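Local coordinates for protein hemolysin BL lytic component L1 (Bacillus cereus, PDB 7NMQ) that probably acts with its partner components to form pores in host cell membranes, as an alpha-helical toxin of the ClyA-like family, at residues N93-D96 / T97-T101; T289-Y292 / L293-T296; T296-Q299 / A300-S303; D339-A342 / A343-W347. All blocks are in the same frame, centred on the assembly; numbering follows the deposited sequence.

How the contacts relate
Following the chain from its N terminus, the four contacts come one after another; each joins one turn of a helix to the following turn, so none closes a loop and none nests inside or crosses another. Contact 1 lies near the C-terminal end of helix 45-103. Contacts 2 and 3 follow on helix 275-325, one beginning where the other ends, with Thr296 in both, their centres 11 Å apart. Contact 4 is on the next helix, 330-357. Far apart in sequence, contacts 1 and 4 meet in space: Tyr95 packs on Leu340 and Lys344, and Leu98 on Leu340. Contacts 2 and 3 pack helix 275-325 on helices 10-33 and 107-154.

Contact 1 of 4, residues N93-D96 / T97-T101; sequences NYYD and TLVET
Val99 lays one methyl, CG2, over a face of the Tyr95 ring, one turn back along helix 45-103, in an i to i+4 CH-pi contact. The methyl carbon lies 3.9 Å from the centroid of the Tyr95 ring and only 19° off the ring normal, displaced toward the hydroxyl end, so that its shortest approach to the ring is 3.6 Å, from Val99 CG2 to Tyr95 CZ. Two torsions make this possible. The Tyr95 ring swings out with CG trans to the main-chain nitrogen (chi1 176°), while in Val99 it is CG1 that takes the trans place (chi1 170°), leaving CG2 beside its own nitrogen and facing back toward the tyrosine. Below the pair the helix bond from Val99 N to Tyr95 O is nearly linear.

Leu340 of helix 330-357 touches both Tyr95 and Val99, and Lys344 of that helix adds a cation-pi contact with the ring, so this pair forms part of a helix-helix interface in the bundle. Asp96 contributes differently: its carbonyl accepts from Glu100 N, and its CB sits against Thr97 N. Tyr94 meets Leu98 through CB, 4.1 Å from Leu98 CD1, while its hydroxyl reaches Asp116 of helix 107-154. On the outer side, Thr97 is tied to the preceding turn through water: a molecule 2.7 Å from Asn93 O donates a hydrogen bond to that carbonyl and lies 2.6 Å from Thr97 OG1.

Contact 2 of 4, residues T289-Y292 / L293-T296; sequences TLAY and LYQT
Tyr292 and Gln295 run side by side and point the same way, with the ring edge of one against the amide of the other. Gln295 OE1 lies 3.4 Å from Tyr292 CD1, near the ring plane, and the two flat groups are turned 58° apart. At the foot of the glutamine, CG and CD rest against the carbonyl of Ala291, which also accepts Gln295 N. The same carbonyl oxygen, Ala291 O, lies over one face of the Tyr294 ring, 3.5 Å from CD2 of Tyr294; chi1 of 78° folds that ring back between its own main-chain nitrogen and carbonyl carbon, over the previous turn.

Tyr292 O takes two bonds from Thr296, at 2.8 Å from OG1 and 2.9 Å from N, and the two donors come from opposite faces of the carbonyl plane. On the inner side Leu293 CD1 packs against Leu290 CD2.

Further out, helix 173-200 supplies Lys188 for a cation-pi contact with Tyr292, and Tyr143 of helix 107-154 meets Tyr294 edge-to-face. Met24 and Tyr27 of helix 10-33 pack on Leu293, placing this turn of helix 275-325 inside the multi-helix bundle. With its hydroxyl turned back onto its own helix, buried Thr296 has a hydrogen-bond acceptor without drawing on a neighbouring helix.

Contact 3 of 4, residues T296-Q299 / A300-S303; sequences TVDQ and AILS
Two torsions bring Val297 and Ile301 together: Val297 CG1 stands trans to its main-chain nitrogen (chi1 169°), and Ile301 turns CG1 away from its own carbonyl carbon (chi1 -73°), with the chain then running out almost straight to CD1. The isoleucine thus reaches back over the preceding turn, and its CD1 comes 4.0 Å from CG1 of Val297, the two branches meeting at a slant. On the way, Ile301 CG1 passes 3.4 Å from the Val297 carbonyl oxygen, the same atom that accepts Ile301 N.

Ala300, on another side of the turn, keeps close to the backbone. The CB of Ala300 sits 3.5 Å from Val297 O and almost as near Thr296 O, and its main-chain nitrogen donates to Thr296 O.

This is the regular i to i+4 pattern of an alpha helix, here on the long helix 275-325, within the helical bundle of a ClyA-like toxin. Leu142 of helix 107-154 packs on Val297 and Leu135 of the same helix on Ile301, so the aliphatic pair faces that helix; Asp298 OD1 makes a salt bridge there with Lys139.

Gln299 presents its carbonyl to the other flank. Gln299 O accepts Ser303 N at 3.0 Å and a water at 2.8 Å. In the conformer of Ser303 described here, the same water donates to Ser303 OG at 2.7 Å, bridging side chain and carbonyl across one turn. That hydroxyl also hydrogen-bonds to Glu16 and His20 of helix 10-33, and the Gln299 side chain rests against His20.

Contact 4 of 4, residues D339-A342 / A343-W347; sequences DLKA and AKESW
Lys341 lays its aliphatic chain beside the carboxylate of Glu345 one turn on, an i to i+4 pairing on the outer side of helix 330-357. The touching is done by carbon: Glu345 OE2 lies 3.4 Å from Lys341 CE and 3.7 Å from its CG. The ammonium nitrogen is farther off, Lys341 NZ being 4.5 Å from Glu345 OE2, beyond a salt bridge, so any attraction between the opposite charges is probably modest. The lysine runs out trans from its main-chain nitrogen (chi1 178°), whereas Glu345 turns CG to the side of its own nitrogen (chi1 -68°), and that brings the carboxylate back across the lysine methylenes.

Beneath them the backbone ladder is regular, with Glu345 N donating to Lys341 O and Lys344 N to Leu340 O. The inner side is more buried. Ala343 fits its CB close over the preceding turn, 3.4 Å from Asp339 O, while outside the turn it meets Phe91 of helix 45-103 and Leu5 of the N-terminal segment. Lys344 leads away from this turn toward helix 45-103, where in the conformer described its NZ bonds to Gln92. Trp347, set deeper, donates its indole NE1 to Leu5 O and lies among Phe91, Trp311 and Tyr318, so the helix is packed against two others and the N-terminal segment.

On the remaining flank the next rung of the ladder is made by Ser346, whose main-chain N donates to Ala342 O at 3.1 Å.

Contact 1 of 4, residues N93-D96 / T97-T101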
ATOM      1  N   ASN A  93      -4.649 -28.031   9.197  1.00 13.22           N
ATOM      2  CA  ASN A  93      -3.934 -29.233   9.643  1.00 13.61           C
ATOM      3  C   ASN A  93      -4.408 -29.691  11.042  1.00 13.64           C
ATOM      4  O   ASN A  93      -4.259 -30.888  11.332  1.00 14.66           O
ATOM      5  CB  ASN A  93      -2.439 -28.994   9.615  1.00 14.81           C
ATOM      6  CG  ASN A  93      -1.733 -30.310   9.794  1.00 15.89           C
ATOM      7  OD1 ASN A  93      -2.066 -31.304   9.134  1.00 20.39           O
ATOM      8  ND2 ASN A  93      -0.803 -30.330  10.703  1.00 18.64           N
ATOM      9  N   TYR A  94      -4.895 -28.791  11.879  1.00 12.27           N
ATOM     10  CA  TYR A  94      -5.391 -29.140  13.236  1.00 12.63           C
ATOM     11  C   TYR A  94      -6.842 -29.630  13.112  1.00 12.71           C
ATOM     12  O   TYR A  94      -7.297 -30.304  14.045  1.00 13.14           O
ATOM     13  CB  TYR A  94      -5.299 -27.966  14.217  1.00 12.84           C
ATOM     14  CG  TYR A  94      -4.000 -27.794  14.958  1.00 14.04           C
ATOM     15  CD1 TYR A  94      -2.795 -27.645  14.304  1.00 15.01           C
ATOM     16  CD2 TYR A  94      -3.938 -27.855  16.335  1.00 17.08           C
ATOM     17  CE1 TYR A  94      -1.587 -27.495  14.965  1.00 15.48           C
ATOM     18  CE2 TYR A  94      -2.739 -27.711  17.013  1.00 16.38           C
ATOM     19  CZ  TYR A  94      -1.554 -27.528  16.346  1.00 16.10           C
ATOM     20  OH  TYR A  94      -0.386 -27.397  17.055  1.00 18.08           O
ATOM     21  N   TYR A  95      -7.560 -29.282  12.070  1.00 12.38           N
ATOM     22  CA  TYR A  95      -9.035 -29.410  12.028  1.00 12.50           C
ATOM     23  C   TYR A  95      -9.448 -30.840  12.351  1.00 12.66           C
ATOM     24  O   TYR A  95     -10.349 -31.061  13.199  1.00 12.60           O
ATOM     25  CB  TYR A  95      -9.548 -29.002  10.642  1.00 13.29           C
ATOM     26  CG  TYR A  95     -11.037 -29.196  10.478  1.00 14.27           C
ATOM     27  CD1 TYR A  95     -11.952 -28.299  11.009  1.00 14.17           C
ATOM     28  CD2 TYR A  95     -11.545 -30.328   9.870  1.00 15.81           C
ATOM     29  CE1 TYR A  95     -13.320 -28.467  10.822  1.00 17.32           C
ATOM     30  CE2 TYR A  95     -12.908 -30.504   9.675  1.00 16.68           C
ATOM     31  CZ  TYR A  95     -13.806 -29.589  10.176  1.00 17.48           C
ATOM     32  OH  TYR A  95     -15.142 -29.841   9.990  1.00 22.42           O
ATOM     33  N   ASP A  96      -8.890 -31.827  11.666  1.00 13.43           N
ATOM     34  CA  ASP A  96      -9.390 -33.210  11.906  1.00 14.12           C
ATOM     35  C   ASP A  96      -9.181 -33.654  13.377  1.00 14.25           C
ATOM     36  O   ASP A  96     -10.060 -34.368  13.925  1.00 14.75           O
ATOM     37  CB  ASP A  96      -8.749 -34.212  10.963  1.00 15.93           C
ATOM     38  CG  ASP A  96      -9.273 -34.176   9.545  1.00 19.54           C
ATOM     39  OD1 ASP A  96     -10.364 -33.588   9.325  1.00 22.97           O
ATOM     40  OD2 ASP A  96      -8.575 -34.735   8.659  1.00 24.82           O
ATOM     41  N   THR A  97      -8.070 -33.289  13.994  1.00 13.27           N
ATOM     42  CA  THR A  97      -7.773 -33.595  15.403  1.00 12.96           C
ATOM     43  C   THR A  97      -8.799 -32.886  16.286  1.00 13.04           C
ATOM     44  O   THR A  97      -9.284 -33.489  17.277  1.00 14.35           O
ATOM     45  CB  THR A  97      -6.356 -33.229  15.834  1.00 13.66           C
ATOM     46  OG1 THR A  97      -5.475 -33.938  14.974  1.00 16.18           O
ATOM     47  CG2 THR A  97      -6.065 -33.531  17.279  1.00 14.95           C
ATOM     48  N   LEU A  98      -9.069 -31.608  16.033  1.00 11.91           N
ATOM     49  CA  LEU A  98     -10.036 -30.888  16.884  1.00 12.58           C
ATOM     50  C   LEU A  98     -11.400 -31.584  16.773  1.00 12.72           C
ATOM     51  O   LEU A  98     -12.051 -31.775  17.799  1.00 13.27           O
ATOM     52  CB  LEU A  98     -10.132 -29.422  16.473  1.00 12.41           C
ATOM     53  CG  LEU A  98      -8.825 -28.638  16.543  1.00 15.05           C
ATOM     54  CD1 LEU A  98      -8.935 -27.249  15.926  1.00 18.05           C
ATOM     55  CD2 LEU A  98      -8.307 -28.579  17.935  1.00 18.05           C
ATOM     56  N   VAL A  99     -11.848 -31.912  15.578  1.00 12.51           N
ATOM     57  CA  VAL A  99     -13.150 -32.613  15.422  1.00 12.38           C
ATOM     58  C   VAL A  99     -13.101 -33.965  16.171  1.00 13.24           C
ATOM     59  O   VAL A  99     -14.105 -34.311  16.825  1.00 13.36           O
ATOM     60  CB  VAL A  99     -13.524 -32.743  13.929  1.00 13.54           C
ATOM     61  CG1 VAL A  99     -14.727 -33.664  13.739  1.00 16.54           C
ATOM     62  CG2 VAL A  99     -13.813 -31.372  13.345  1.00 14.37           C
ATOM     63  N   GLU A 100     -12.002 -34.706  16.055  1.00 12.98           N
ATOM     64  CA  GLU A 100     -11.791 -36.035  16.692  1.00 14.02           C
ATOM     65  C   GLU A 100     -11.914 -35.870  18.214  1.00 13.69           C
ATOM     66  O   GLU A 100     -12.572 -36.673  18.864  1.00 14.10           O
ATOM     67  CB  GLU A 100     -10.421 -36.595  16.294  1.00 16.01           C
ATOM     68  CG  GLU A 100     -10.040 -37.890  16.989  1.00 19.18           C
ATOM     69  CD  GLU A 100      -8.581 -38.291  16.742  1.00 22.45           C
ATOM     70  OE1 GLU A 100      -7.817 -37.499  16.061  1.00 26.46           O
ATOM     71  OE2 GLU A 100      -8.157 -39.342  17.290  1.00 25.83           O
ATOM     72  N   THR A 101     -11.265 -34.863  18.775  1.00 13.35           N
ATOM     73  CA  THR A 101     -11.289 -34.686  20.232  1.00 13.36           C
ATOM     74  C   THR A 101     -12.715 -34.397  20.688  1.00 13.45           C
ATOM     75  O   THR A 101     -13.068 -34.818  21.793  1.00 15.39           O
ATOM     76  CB  THR A 101     -10.329 -33.608  20.731  1.00 13.29           C
ATOM     77  OG1 THR A 101     -10.718 -32.346  20.184  1.00 15.68           O
ATOM     78  CG2 THR A 101      -8.889 -33.948  20.418  1.00 16.00           C
TER
HETATM   79  O   HOH W   1      -5.519 -32.928  12.564  1.00 17.80           O

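Contact 2 of 4, residues T289-Y292 / L293-T296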
ATOM      1  N   THR A 289       5.063  13.812  -4.850  1.00 11.18           N
ATOM      2  CA  THR A 289       5.244  12.380  -4.589  1.00 10.43           C
ATOM      3  C   THR A 289       5.830  12.187  -3.197  1.00 11.17           C
ATOM      4  O   THR A 289       5.450  11.240  -2.497  1.00 11.98           O
ATOM      5  CB  THR A 289       6.078  11.716  -5.669  1.00 11.59           C
ATOM      6  OG1 THR A 289       5.379  11.849  -6.904  1.00 14.60           O
ATOM      7  CG2 THR A 289       6.330  10.265  -5.322  1.00 12.44           C
ATOM      8  N   LEU A 290       6.798  12.997  -2.782  1.00 11.13           N
ATOM      9  CA  LEU A 290       7.419  12.740  -1.455  1.00 10.76           C
ATOM     10  C   LEU A 290       6.367  12.900  -0.357  1.00 11.07           C
ATOM     11  O   LEU A 290       6.513  12.178   0.636  1.00 11.77           O
ATOM     12  CB  LEU A 290       8.554  13.713  -1.207  1.00 11.82           C
ATOM     13  CG  LEU A 290       9.803  13.506  -2.064  1.00 13.53           C
ATOM     14  CD1 LEU A 290      10.883  14.504  -1.682  1.00 16.64           C
ATOM     15  CD2 LEU A 290      10.331  12.110  -2.024  1.00 16.31           C
ATOM     16  N   ALA A 291       5.428  13.826  -0.468  1.00 11.26           N
ATOM     17  CA  ALA A 291       4.341  14.000   0.517  1.00 12.00           C
ATOM     18  C   ALA A 291       3.379  12.808   0.421  1.00 12.26           C
ATOM     19  O   ALA A 291       3.051  12.250   1.466  1.00 13.44           O
ATOM     20  CB  ALA A 291       3.601  15.293   0.325  1.00 15.17           C
ATOM     21  N   TYR A 292       3.012  12.388  -0.791  1.00 12.08           N
ATOM     22  CA  TYR A 292       2.106  11.232  -0.973  1.00 12.47           C
ATOM     23  C   TYR A 292       2.741   9.978  -0.347  1.00 12.59           C
ATOM     24  O   TYR A 292       2.004   9.119   0.210  1.00 13.87           O
ATOM     25  CB  TYR A 292       1.783  11.044  -2.448  1.00 13.20           C
ATOM     26  CG  TYR A 292       1.010  12.172  -3.075  1.00 13.88           C
ATOM     27  CD1 TYR A 292       0.166  12.997  -2.340  1.00 17.95           C
ATOM     28  CD2 TYR A 292       1.003  12.319  -4.438  1.00 15.76           C
ATOM     29  CE1 TYR A 292      -0.551  14.027  -2.939  1.00 22.32           C
ATOM     30  CE2 TYR A 292       0.294  13.346  -5.048  1.00 19.50           C
ATOM     31  CZ  TYR A 292      -0.512  14.194  -4.310  1.00 21.95           C
ATOM     32  OH  TYR A 292      -1.168  15.217  -4.983  1.00 27.73           O
ATOM     33  N   LEU A 293       4.058   9.817  -0.434  1.00 11.25           N
ATOM     34  CA  LEU A 293       4.756   8.648   0.146  1.00 11.94           C
ATOM     35  C   LEU A 293       4.512   8.609   1.657  1.00 12.02           C
ATOM     36  O   LEU A 293       4.126   7.527   2.153  1.00 13.22           O
ATOM     37  CB  LEU A 293       6.257   8.676  -0.153  1.00 13.12           C
ATOM     38  CG  LEU A 293       6.685   8.087  -1.486  1.00 14.13           C
ATOM     39  CD1 LEU A 293       8.085   8.566  -1.869  1.00 15.50           C
ATOM     40  CD2 LEU A 293       6.680   6.564  -1.400  1.00 14.76           C
ATOM     41  N   TYR A 294       4.760   9.683   2.399  1.00 12.19           N
ATOM     42  CA  TYR A 294       4.612   9.541   3.867  1.00 13.09           C
ATOM     43  C   TYR A 294       3.112   9.381   4.175  1.00 13.73           C
ATOM     44  O   TYR A 294       2.783   8.650   5.137  1.00 14.71           O
ATOM     45  CB  TYR A 294       5.331  10.634   4.660  1.00 14.48           C
ATOM     46  CG  TYR A 294       4.664  11.970   4.750  1.00 15.91           C
ATOM     47  CD1 TYR A 294       3.556  12.174   5.545  1.00 15.80           C
ATOM     48  CD2 TYR A 294       5.217  13.102   4.143  1.00 16.87           C
ATOM     49  CE1 TYR A 294       2.960  13.428   5.640  1.00 18.19           C
ATOM     50  CE2 TYR A 294       4.632  14.356   4.254  1.00 16.70           C
ATOM     51  CZ  TYR A 294       3.484  14.528   4.998  1.00 19.77           C
ATOM     52  OH  TYR A 294       2.918  15.770   5.112  1.00 21.76           O
ATOM     53  N   GLN A 295       2.216   9.966   3.387  1.00 11.91           N
ATOM     54  CA  GLN A 295       0.757   9.848   3.619  1.00 12.83           C
ATOM     55  C   GLN A 295       0.327   8.393   3.437  1.00 12.90           C
ATOM     56  O   GLN A 295      -0.534   7.901   4.195  1.00 14.05           O
ATOM     57  CB  GLN A 295      -0.052  10.737   2.695  1.00 14.46           C
ATOM     58  CG  GLN A 295       0.210  12.209   2.927  1.00 15.33           C
ATOM     59  CD  GLN A 295      -0.330  13.026   1.772  1.00 18.45           C
ATOM     60  OE1 GLN A 295      -0.983  12.531   0.831  1.00 23.29           O
ATOM     61  NE2 GLN A 295      -0.113  14.301   1.865  1.00 21.34           N
ATOM     62  N   THR A 296       0.882   7.726   2.436  1.00 11.75           N
ATOM     63  CA  THR A 296       0.536   6.331   2.116  1.00 11.74           C
ATOM     64  C   THR A 296       1.083   5.415   3.209  1.00 12.46           C
ATOM     65  O   THR A 296       0.375   4.450   3.610  1.00 12.08           O
ATOM     66  CB  THR A 296       1.034   5.926   0.725  1.00 11.77           C
ATOM     67  OG1 THR A 296       0.498   6.835  -0.227  1.00 15.29           O
ATOM     68  CG2 THR A 296       0.560   4.537   0.401  1.00 12.96           C
TER

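Contact 3 of 4, residues T296-Q299 / A300-S303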
ATOM      1  N   THR A 296       0.882   7.726   2.436  1.00 11.75           N
ATOM      2  CA  THR A 296       0.536   6.331   2.116  1.00 11.74           C
ATOM      3  C   THR A 296       1.083   5.415   3.209  1.00 12.46           C
ATOM      4  O   THR A 296       0.375   4.450   3.610  1.00 12.08           O
ATOM      5  CB  THR A 296       1.034   5.926   0.725  1.00 11.77           C
ATOM      6  OG1 THR A 296       0.498   6.835  -0.227  1.00 15.29           O
ATOM      7  CG2 THR A 296       0.560   4.537   0.401  1.00 12.96           C
ATOM      8  N   VAL A 297       2.281   5.652   3.718  1.00 11.95           N
ATOM      9  CA  VAL A 297       2.780   4.837   4.853  1.00 11.76           C
ATOM     10  C   VAL A 297       1.857   5.064   6.051  1.00 11.92           C
ATOM     11  O   VAL A 297       1.605   4.089   6.789  1.00 12.64           O
ATOM     12  CB  VAL A 297       4.250   5.147   5.192  1.00 11.84           C
ATOM     13  CG1 VAL A 297       4.680   4.513   6.521  1.00 12.27           C
ATOM     14  CG2 VAL A 297       5.133   4.666   4.071  1.00 13.38           C
ATOM     15  N   ASP A 298       1.386   6.259   6.314  1.00 12.60           N
ATOM     16  CA  ASP A 298       0.415   6.474   7.418  1.00 12.45           C
ATOM     17  C   ASP A 298      -0.834   5.584   7.216  1.00 12.50           C
ATOM     18  O   ASP A 298      -1.333   4.999   8.218  1.00 13.27           O
ATOM     19  CB  ASP A 298       0.040   7.941   7.572  1.00 13.85           C
ATOM     20  CG  ASP A 298       1.049   8.828   8.306  1.00 18.29           C
ATOM     21  OD1 ASP A 298       1.767   8.320   9.181  1.00 22.74           O
ATOM     22  OD2 ASP A 298       1.103  10.056   7.992  1.00 22.34           O
ATOM     23  N   GLN A 299      -1.333   5.497   5.988  1.00 12.54           N
ATOM     24  CA  GLN A 299      -2.491   4.660   5.635  1.00 11.92           C
ATOM     25  C   GLN A 299      -2.134   3.202   5.902  1.00 12.75           C
ATOM     26  O   GLN A 299      -2.980   2.443   6.438  1.00 13.65           O
ATOM     27  CB  GLN A 299      -2.954   4.854   4.217  1.00 13.12           C
ATOM     28  CG  GLN A 299      -3.506   6.229   3.971  1.00 15.31           C
ATOM     29  CD  GLN A 299      -3.962   6.234   2.540  1.00 19.46           C
ATOM     30  OE1 GLN A 299      -3.159   6.286   1.629  1.00 24.93           O
ATOM     31  NE2 GLN A 299      -5.206   5.844   2.356  1.00 27.16           N
ATOM     32  N   ALA A 300      -0.948   2.773   5.502  1.00 12.49           N
ATOM     33  CA  ALA A 300      -0.471   1.399   5.728  1.00 12.44           C
ATOM     34  C   ALA A 300      -0.438   1.106   7.235  1.00 12.23           C
ATOM     35  O   ALA A 300      -0.813  -0.024   7.666  1.00 12.79           O
ATOM     36  CB  ALA A 300       0.865   1.156   5.087  1.00 12.96           C
ATOM     37  N   ILE A 301      -0.008   2.057   8.031  1.00 11.80           N
ATOM     38  CA  ILE A 301       0.041   1.860   9.491  1.00 12.02           C
ATOM     39  C   ILE A 301      -1.393   1.663   9.969  1.00 12.50           C
ATOM     40  O   ILE A 301      -1.585   0.787  10.853  1.00 13.30           O
ATOM     41  CB  ILE A 301       0.754   3.016  10.179  1.00 12.27           C
ATOM     42  CG1 ILE A 301       2.253   2.931   9.908  1.00 12.65           C
ATOM     43  CG2 ILE A 301       0.486   3.011  11.676  1.00 13.07           C
ATOM     44  CD1 ILE A 301       2.993   4.220  10.140  1.00 14.70           C
ATOM     45  N   LEU A 302      -2.342   2.451   9.500  1.00 12.59           N
ATOM     46  CA  LEU A 302      -3.750   2.308   9.958  1.00 13.99           C
ATOM     47  C   LEU A 302      -4.250   0.912   9.614  1.00 13.96           C
ATOM     48  O   LEU A 302      -4.894   0.259  10.439  1.00 14.79           O
ATOM     49  CB  LEU A 302      -4.659   3.334   9.290  1.00 17.64           C
ATOM     50  CG  LEU A 302      -4.576   4.741   9.818  1.00 20.54           C
ATOM     51  CD1 LEU A 302      -5.540   5.617   9.040  1.00 24.95           C
ATOM     52  CD2 LEU A 302      -4.865   4.813  11.288  1.00 24.57           C
ATOM     53  N   SER A 303      -3.953   0.411   8.424  0.50 13.83           N
ATOM     54  CA  SER A 303      -4.473  -0.901   7.968  0.50 14.53           C
ATOM     55  C   SER A 303      -3.795  -2.042   8.738  0.50 13.92           C
ATOM     56  O   SER A 303      -4.454  -3.080   9.005  0.50 14.99           O
ATOM     57  CB  SER A 303      -4.351  -1.048   6.492  0.50 15.00           C
ATOM     58  OG  SER A 303      -5.200  -0.120   5.855  0.50 15.50           O
TER
HETATM   59  O   HOH W   2      -5.689   2.554   5.692  1.00 27.18           O

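Contact 4 of 4, residues D339-A342 / A343-W347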
ATOM      1  N   ASP A 339     -18.702 -24.549  14.758  1.00 14.72           N
ATOM      2  CA  ASP A 339     -17.809 -23.373  14.769  1.00 14.93           C
ATOM      3  C   ASP A 339     -16.496 -23.745  14.087  1.00 14.86           C
ATOM      4  O   ASP A 339     -15.945 -22.906  13.346  1.00 15.01           O
ATOM      5  CB  ASP A 339     -17.633 -22.898  16.208  1.00 16.52           C
ATOM      6  CG  ASP A 339     -18.967 -22.524  16.853  1.00 19.91           C
ATOM      7  OD1 ASP A 339     -19.803 -21.874  16.162  1.00 26.96           O
ATOM      8  OD2 ASP A 339     -19.201 -22.933  18.023  1.00 28.17           O
ATOM      9  N   LEU A 340     -16.015 -24.963  14.284  1.00 12.97           N
ATOM     10  CA  LEU A 340     -14.780 -25.402  13.604  1.00 12.64           C
ATOM     11  C   LEU A 340     -15.008 -25.417  12.092  1.00 13.26           C
ATOM     12  O   LEU A 340     -14.089 -25.020  11.364  1.00 14.41           O
ATOM     13  CB  LEU A 340     -14.297 -26.753  14.108  1.00 13.88           C
ATOM     14  CG  LEU A 340     -13.968 -26.812  15.599  1.00 14.69           C
ATOM     15  CD1 LEU A 340     -13.728 -28.249  16.030  1.00 14.92           C
ATOM     16  CD2 LEU A 340     -12.771 -25.956  15.958  1.00 17.19           C
ATOM     17  N   LYS A 341     -16.140 -25.966  11.666  1.00 13.95           N
ATOM     18  CA  LYS A 341     -16.390 -26.155  10.219  1.00 14.60           C
ATOM     19  C   LYS A 341     -16.553 -24.781   9.554  1.00 15.60           C
ATOM     20  O   LYS A 341     -15.997 -24.559   8.429  1.00 16.35           O
ATOM     21  CB  LYS A 341     -17.644 -26.987   9.991  1.00 16.42           C
ATOM     22  CG  LYS A 341     -17.994 -27.185   8.521  1.00 20.05           C
ATOM     23  CD  LYS A 341     -18.982 -28.271   8.295  1.00 24.60           C
ATOM     24  CE  LYS A 341     -19.493 -28.318   6.873  1.00 29.47           C
ATOM     25  NZ  LYS A 341     -20.891 -28.801   6.800  1.00 39.86           N
ATOM     26  N   ALA A 342     -17.249 -23.864  10.205  1.00 14.90           N
ATOM     27  CA  ALA A 342     -17.450 -22.505   9.670  1.00 15.57           C
ATOM     28  C   ALA A 342     -16.080 -21.845   9.512  1.00 15.10           C
ATOM     29  O   ALA A 342     -15.835 -21.181   8.465  1.00 16.15           O
ATOM     30  CB  ALA A 342     -18.386 -21.672  10.509  1.00 15.67           C
ATOM     31  N   ALA A 343     -15.225 -21.968  10.510  1.00 14.47           N
ATOM     32  CA  ALA A 343     -13.884 -21.359  10.461  1.00 14.21           C
ATOM     33  C   ALA A 343     -13.026 -22.011   9.378  1.00 14.63           C
ATOM     34  O   ALA A 343     -12.251 -21.304   8.709  1.00 15.44           O
ATOM     35  CB  ALA A 343     -13.264 -21.458  11.820  1.00 15.09           C
ATOM     36  N   LYS A 344     -13.141 -23.324   9.217  0.50 14.72           N
ATOM     37  CA  LYS A 344     -12.374 -24.063   8.187  0.50 14.90           C
ATOM     38  C   LYS A 344     -12.649 -23.388   6.847  0.50 15.68           C
ATOM     39  O   LYS A 344     -11.692 -23.068   6.116  0.50 15.33           O
ATOM     40  CB  LYS A 344     -12.790 -25.531   8.202  0.50 15.78           C
ATOM     41  CG  LYS A 344     -11.936 -26.448   7.349  0.50 16.70           C
ATOM     42  CD  LYS A 344     -12.594 -27.798   7.206  0.50 18.96           C
ATOM     43  CE  LYS A 344     -11.617 -28.896   6.860  0.50 22.09           C
ATOM     44  NZ  LYS A 344     -10.943 -28.635   5.573  0.50 23.83           N
ATOM     45  N   GLU A 345     -13.930 -23.184   6.552  1.00 16.51           N
ATOM     46  CA  GLU A 345     -14.344 -22.631   5.249  1.00 16.90           C
ATOM     47  C   GLU A 345     -13.839 -21.193   5.111  1.00 17.96           C
ATOM     48  O   GLU A 345     -13.326 -20.841   4.041  1.00 19.23           O
ATOM     49  CB  GLU A 345     -15.850 -22.794   5.093  1.00 21.25           C
ATOM     50  CG  GLU A 345     -16.219 -24.265   4.948  1.00 25.32           C
ATOM     51  CD  GLU A 345     -17.693 -24.635   4.838  1.00 32.40           C
ATOM     52  OE1 GLU A 345     -18.496 -23.752   4.458  1.00 40.86           O
ATOM     53  OE2 GLU A 345     -18.042 -25.827   5.107  1.00 38.35           O
ATOM     54  N   SER A 346     -14.008 -20.355   6.135  0.50 16.34           N
ATOM     55  CA  SER A 346     -13.633 -18.915   6.027  0.50 15.74           C
ATOM     56  C   SER A 346     -12.100 -18.775   5.928  0.50 15.68           C
ATOM     57  O   SER A 346     -11.591 -18.009   5.075  0.50 15.96           O
ATOM     58  CB  SER A 346     -14.234 -18.088   7.140  0.50 15.55           C
ATOM     59  OG  SER A 346     -14.007 -18.661   8.423  0.50 14.57           O
ATOM     60  N   TRP A 347     -11.349 -19.551   6.692  1.00 15.27           N
ATOM     61  CA  TRP A 347      -9.873 -19.558   6.600  1.00 14.02           C
ATOM     62  C   TRP A 347      -9.428 -20.031   5.215  1.00 15.26           C
ATOM     63  O   TRP A 347      -8.539 -19.377   4.625  1.00 15.91           O
ATOM     64  CB  TRP A 347      -9.234 -20.371   7.717  1.00 13.24           C
ATOM     65  CG  TRP A 347      -9.160 -19.616   9.003  1.00 13.76           C
ATOM     66  CD1 TRP A 347      -9.901 -19.810  10.140  1.00 13.23           C
ATOM     67  CD2 TRP A 347      -8.331 -18.469   9.255  1.00 13.28           C
ATOM     68  NE1 TRP A 347      -9.559 -18.887  11.083  1.00 13.71           N
ATOM     69  CE2 TRP A 347      -8.614 -18.044  10.563  1.00 13.36           C
ATOM     70  CE3 TRP A 347      -7.361 -17.808   8.492  1.00 13.26           C
ATOM     71  CZ2 TRP A 347      -7.959 -16.988  11.153  1.00 14.19           C
ATOM     72  CZ3 TRP A 347      -6.736 -16.741   9.081  1.00 14.77           C
ATOM     73  CH2 TRP A 347      -7.029 -16.335  10.390  1.00 14.35           C
TER